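Local atomic coordinates of esterase E25 (Uncultured bacterium, PDB entry 4Q05), a protein that hydrolyses carboxylic esters as a dimeric member of the bacterial hormone-sensitive lipase family, probably by way of a serine nucleophile. Residues V122-D127 against K161-S166; I252-V257 against G329-D334. All blocks are in the same frame, centred on the assembly; numbering follows the deposited sequence.

Interaction 1. Residues V122-D127 against K161-S166; sequences VEVAPD and KVRVLS
Ala-125 N donates to Lys-161 O over 2.9 Å, a backbone bond tying the two segments. At the far end of the lysine chain, a weak salt bridge joins Glu-123 OE2 and Lys-161 NZ at 3.4 Å, a long separation for opposite charges. The two chains run side by side, pointing the same way, and Lys-161 CD passes 3.7 Å from Glu-123 OE2. Glu-123 CG sits anti to the backbone N (chi1 -177°), which sends the extended chain along the lysine. Lys-161 leaves helix 151-160 with positive phi, ahead of strand 164-168; that helix is the crossover of a beta-alpha-beta unit from parallel strand 132-136, as expected in an alpha/beta hydrolase fold. The loop leading from strand 114-120 to 132-136 thus closes over the helix-to-strand corner. Replacing Lys-161 by alanine removes its ammonium and the methylenes alongside Glu-123, whose carboxylate would probably lose this positive mate and whose chain would be freer to turn. Farther out, Val-124 CG1 packs 3.8 Å from Lys-161 O. Val-124 CG2 meets Arg-163 CG at 4.2 Å and lies over one guanidinium face, while Arg-163 NH2 forms a salt bridge with Glu-129.

Interaction 2. Residues I252-V257 against G329-D334; sequences IDRNLV and GIAHGD
Asp-334 OD2 is gripped by two donors from opposite faces of its carboxylate: Arg-254 NE at 3.0 Å and, within its own loop, Ala-331 N, also at 3.0 Å. Arg-254 NH2 reaches the other oxygen, Asp-334 OD1, at 2.9 Å, completing a side-on, two-nitrogen salt bridge. The guanidinium and carboxylate planes are 51° apart, so the pair is far from coplanar. A second carboxylate joins the loops: Asp-253 OD2 accepts from His-332 N at 2.9 Å, the donor coming from above the carboxylate plane, and it also receives Leu-303 N. Asp-253 OD1 takes Asn-255 N (an Asx turn) and Leu-256 N as well, the two making an Asx motif. With His-332 CG anti to the backbone N (chi1 178°), the imidazole lies against Leu-256, whose CD1 makes a CH-pi contact 3.6 Å from the His-332 ring centroid, 16° off the normal. Thr-234 OG1 is hydrogen-bonded to His-332 ND1. In this family the triad histidine occupies such a loop, and His-332, touching Asp-302 and the GxSxG turn, is probably that residue. The Arg-254 charge and the Ala-331 N-H would probably favour ionised, buried Asp-334, while Asp-253's four backbone N-H donors probably offset nearby Asp-302.

How the interactions relate
Interactions 1 and 2 do not touch: their centres are 28 Å apart and their nearest atoms about 14 Å. Interaction 1 lies where a loop meets the start of strand 164-168; interaction 2 joins two loops. The touching residues of 161-166 lie just before strand 164-168, whereas segment 329-334 follows strand 322-327, on the side where an alpha/beta hydrolase carries its active site. Interaction 2 accordingly brings His-332 to the residues of the probable nucleophile elbow around Ser-206, and its Asp-334 side chain lies about 14 Å from a bound sodium ion. Through Ile-252 and Arg-254, interaction 2 packs against Ile-39 and Trp-37 of the second subunit, while no other chain touches interaction 1.

Interaction 1. Residues V122-D127 against K161-S166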
loop_
_atom_site.group_PDB
_atom_site.type_symbol
_atom_site.label_atom_id
_atom_site.label_comp_id
_atom_site.label_asym_id
_atom_site.label_seq_id
_atom_site.Cartn_x
_atom_site.Cartn_y
_atom_site.Cartn_z
ATOM N N VAL A 122 14.780 26.813 4.670
ATOM C CA VAL A 122 14.764 27.943 5.603
ATOM C C VAL A 122 14.410 27.496 7.004
ATOM O O VAL A 122 14.800 28.127 7.981
ATOM C CB VAL A 122 13.758 29.033 5.198
ATOM C CG1 VAL A 122 14.424 30.067 4.314
ATOM C CG2 VAL A 122 12.546 28.417 4.520
ATOM N N GLU A 123 13.653 26.412 7.102
ATOM C CA GLU A 123 13.214 25.939 8.399
ATOM C C GLU A 123 13.680 24.512 8.629
ATOM O O GLU A 123 13.277 23.597 7.920
ATOM C CB GLU A 123 11.689 26.031 8.504
ATOM C CG GLU A 123 11.103 25.624 9.851
ATOM C CD GLU A 123 9.576 25.678 9.853
ATOM O OE1 GLU A 123 9.002 26.288 8.926
ATOM O OE2 GLU A 123 8.953 25.094 10.765
ATOM N N VAL A 124 14.543 24.330 9.617
ATOM C CA VAL A 124 14.955 23.002 10.033
ATOM C C VAL A 124 14.320 22.720 11.385
ATOM O O VAL A 124 14.423 23.536 12.300
ATOM C CB VAL A 124 16.484 22.908 10.150
ATOM C CG1 VAL A 124 16.891 21.565 10.710
ATOM C CG2 VAL A 124 17.136 23.159 8.791
ATOM N N ALA A 125 13.648 21.578 11.512
ATOM C CA ALA A 125 12.977 21.239 12.763
ATOM C C ALA A 125 13.977 21.209 13.910
ATOM O O ALA A 125 15.079 20.680 13.769
ATOM C CB ALA A 125 12.256 19.913 12.653
ATOM N N PRO A 126 13.592 21.780 15.058
ATOM C CA PRO A 126 14.485 21.840 16.219
ATOM C C PRO A 126 15.208 20.519 16.471
ATOM O O PRO A 126 16.435 20.504 16.595
ATOM C CB PRO A 126 13.527 22.160 17.369
ATOM C CG PRO A 126 12.455 22.991 16.715
ATOM C CD PRO A 126 12.288 22.420 15.323
ATOM N N ASP A 127 14.470 19.417 16.536
ATOM C CA ASP A 127 15.105 18.138 16.844
ATOM C C ASP A 127 15.796 17.506 15.633
ATOM O O ASP A 127 16.336 16.412 15.744
ATOM C CB ASP A 127 14.111 17.152 17.467
ATOM C CG ASP A 127 13.629 17.590 18.847
ATOM O OD1 ASP A 127 14.409 18.226 19.591
ATOM O OD2 ASP A 127 12.464 17.292 19.186
ATOM N N LYS A 161 11.697 19.397 6.651
ATOM C CA LYS A 161 12.388 20.358 7.513
ATOM C C LYS A 161 13.710 19.825 8.044
ATOM O O LYS A 161 13.940 19.761 9.254
ATOM C CB LYS A 161 11.483 20.775 8.665
ATOM C CG LYS A 161 10.159 21.372 8.192
ATOM C CD LYS A 161 9.263 21.711 9.376
ATOM C CE LYS A 161 7.900 22.223 8.907
ATOM N NZ LYS A 161 6.974 22.434 10.062
ATOM N N VAL A 162 14.578 19.440 7.123
ATOM C CA VAL A 162 15.833 18.815 7.482
ATOM C C VAL A 162 16.828 19.205 6.404
ATOM O O VAL A 162 16.443 19.403 5.254
ATOM C CB VAL A 162 15.683 17.285 7.517
ATOM C CG1 VAL A 162 15.401 16.753 6.102
ATOM C CG2 VAL A 162 16.922 16.632 8.103
ATOM N N ARG A 163 18.097 19.353 6.769
ATOM C CA ARG A 163 19.129 19.581 5.767
ATOM C C ARG A 163 19.308 18.318 4.963
ATOM O O ARG A 163 19.291 17.223 5.511
ATOM C CB ARG A 163 20.466 19.939 6.418
ATOM C CG ARG A 163 20.459 21.272 7.133
ATOM C CD ARG A 163 21.839 21.593 7.699
ATOM N NE ARG A 163 21.801 22.828 8.467
ATOM C CZ ARG A 163 21.430 22.899 9.742
ATOM N NH1 ARG A 163 21.085 21.797 10.404
ATOM N NH2 ARG A 163 21.416 24.073 10.354
ATOM N N VAL A 164 19.501 18.490 3.665
ATOM C CA VAL A 164 19.732 17.387 2.768
ATOM C C VAL A 164 21.086 17.536 2.093
ATOM O O VAL A 164 21.497 18.631 1.721
ATOM C CB VAL A 164 18.655 17.330 1.677
ATOM C CG1 VAL A 164 18.953 16.203 0.713
ATOM C CG2 VAL A 164 17.278 17.161 2.315
ATOM N N LEU A 165 21.778 16.419 1.958
ATOM C CA LEU A 165 22.986 16.347 1.160
ATOM C C LEU A 165 22.675 15.391 0.009
ATOM O O LEU A 165 22.515 14.187 0.217
ATOM C CB LEU A 165 24.145 15.819 2.007
ATOM C CG LEU A 165 25.471 15.576 1.266
ATOM C CD1 LEU A 165 26.034 16.893 0.755
ATOM C CD2 LEU A 165 26.469 14.892 2.186
ATOM N N SER A 166 22.556 15.925 -1.202
ATOM C CA SER A 166 22.196 15.084 -2.336
ATOM C C SER A 166 23.437 14.637 -3.078
ATOM O O SER A 166 24.272 15.452 -3.460
ATOM C CB SER A 166 21.236 15.803 -3.289
ATOM O OG SER A 166 20.694 14.882 -4.224
#

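Interaction 2. Residues I252-V257 against G329-D334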
loop_
_atom_site.group_PDB
_atom_site.type_symbol
_atom_site.label_atom_id
_atom_site.label_comp_id
_atom_site.label_asym_id
_atom_site.label_seq_id
_atom_site.Cartn_x
_atom_site.Cartn_y
_atom_site.Cartn_z
ATOM N N ILE A 252 -0.504 3.169 -17.400
ATOM C CA ILE A 252 -1.240 3.889 -16.360
ATOM C C ILE A 252 -0.336 4.800 -15.529
ATOM O O ILE A 252 -0.787 5.780 -14.945
ATOM C CB ILE A 252 -2.036 2.903 -15.461
ATOM C CG1 ILE A 252 -3.189 2.304 -16.271
ATOM C CG2 ILE A 252 -2.566 3.600 -14.206
ATOM C CD1 ILE A 252 -3.909 1.156 -15.595
ATOM N N ASP A 253 0.955 4.482 -15.496
ATOM C CA ASP A 253 1.911 5.344 -14.829
ATOM C C ASP A 253 2.320 6.423 -15.841
ATOM O O ASP A 253 2.989 6.130 -16.817
ATOM C CB ASP A 253 3.123 4.519 -14.383
ATOM C CG ASP A 253 4.145 5.340 -13.627
ATOM O OD1 ASP A 253 4.605 6.382 -14.158
ATOM O OD2 ASP A 253 4.478 4.941 -12.494
ATOM N N ARG A 254 1.918 7.663 -15.603
ATOM C CA ARG A 254 2.113 8.726 -16.595
ATOM C C ARG A 254 3.580 9.100 -16.763
ATOM O O ARG A 254 3.942 9.792 -17.715
ATOM C CB ARG A 254 1.315 9.968 -16.212
ATOM C CG ARG A 254 1.880 10.684 -14.997
ATOM C CD ARG A 254 0.875 11.611 -14.342
ATOM N NE ARG A 254 1.558 12.360 -13.298
ATOM C CZ ARG A 254 1.766 13.672 -13.319
ATOM N NH1 ARG A 254 1.291 14.404 -14.319
ATOM N NH2 ARG A 254 2.437 14.246 -12.328
ATOM N N ASN A 255 4.423 8.642 -15.841
ATOM C CA ASN A 255 5.824 9.008 -15.872
ATOM C C ASN A 255 6.728 7.947 -16.480
ATOM O O ASN A 255 7.453 8.232 -17.431
ATOM C CB ASN A 255 6.305 9.433 -14.483
ATOM C CG ASN A 255 5.438 10.528 -13.893
ATOM O OD1 ASN A 255 4.987 10.445 -12.747
ATOM N ND2 ASN A 255 5.168 11.550 -14.691
ATOM N N LEU A 256 6.698 6.733 -15.936
ATOM C CA LEU A 256 7.461 5.634 -16.506
ATOM C C LEU A 256 6.738 5.024 -17.709
ATOM O O LEU A 256 7.377 4.537 -18.654
ATOM C CB LEU A 256 7.730 4.560 -15.453
ATOM C CG LEU A 256 8.643 4.966 -14.294
ATOM C CD1 LEU A 256 8.824 3.810 -13.306
ATOM C CD2 LEU A 256 9.988 5.427 -14.846
ATOM N N VAL A 257 5.409 5.078 -17.667
ATOM C CA VAL A 257 4.531 4.523 -18.704
ATOM C C VAL A 257 4.621 3.005 -18.883
ATOM O O VAL A 257 3.616 2.308 -18.786
ATOM C CB VAL A 257 4.729 5.195 -20.091
ATOM C CG1 VAL A 257 3.674 4.701 -21.048
ATOM C CG2 VAL A 257 4.654 6.713 -19.991
ATOM N N GLY A 329 -4.139 7.611 -6.857
ATOM C CA GLY A 329 -3.864 8.447 -8.016
ATOM C C GLY A 329 -2.390 8.654 -8.334
ATOM O O GLY A 329 -2.026 9.047 -9.445
ATOM N N ILE A 330 -1.525 8.361 -7.371
ATOM C CA ILE A 330 -0.114 8.686 -7.535
ATOM C C ILE A 330 0.679 7.661 -8.341
ATOM O O ILE A 330 0.636 6.450 -8.056
ATOM C CB ILE A 330 0.543 8.973 -6.174
ATOM C CG1 ILE A 330 0.283 10.440 -5.798
ATOM C CG2 ILE A 330 2.040 8.650 -6.192
ATOM C CD1 ILE A 330 1.177 10.970 -4.683
ATOM N N ALA A 331 1.389 8.160 -9.356
ATOM C CA ALA A 331 2.276 7.338 -10.167
ATOM C C ALA A 331 3.711 7.528 -9.695
ATOM O O ALA A 331 3.964 8.278 -8.760
ATOM C CB ALA A 331 2.156 7.713 -11.642
ATOM N N HIS A 332 4.649 6.861 -10.368
ATOM C CA HIS A 332 6.066 6.896 -10.009
ATOM C C HIS A 332 6.577 8.312 -9.769
ATOM O O HIS A 332 6.658 9.092 -10.700
ATOM C CB HIS A 332 6.874 6.281 -11.143
ATOM C CG HIS A 332 8.351 6.294 -10.924
ATOM N ND1 HIS A 332 8.985 5.438 -10.045
ATOM C CD2 HIS A 332 9.327 7.036 -11.502
ATOM C CE1 HIS A 332 10.287 5.656 -10.092
ATOM N NE2 HIS A 332 10.521 6.621 -10.964
ATOM N N GLY A 333 6.930 8.627 -8.527
ATOM C CA GLY A 333 7.496 9.924 -8.195
ATOM C C GLY A 333 6.517 11.074 -8.023
ATOM O O GLY A 333 6.943 12.181 -7.716
ATOM N N ASP A 334 5.216 10.826 -8.200
ATOM C CA ASP A 334 4.229 11.901 -8.175
ATOM C C ASP A 334 4.051 12.518 -6.798
ATOM O O ASP A 334 3.365 13.530 -6.661
ATOM C CB ASP A 334 2.863 11.417 -8.676
ATOM C CG ASP A 334 2.751 11.436 -10.177
ATOM O OD1 ASP A 334 3.605 12.080 -10.824
ATOM O OD2 ASP A 334 1.797 10.814 -10.706
#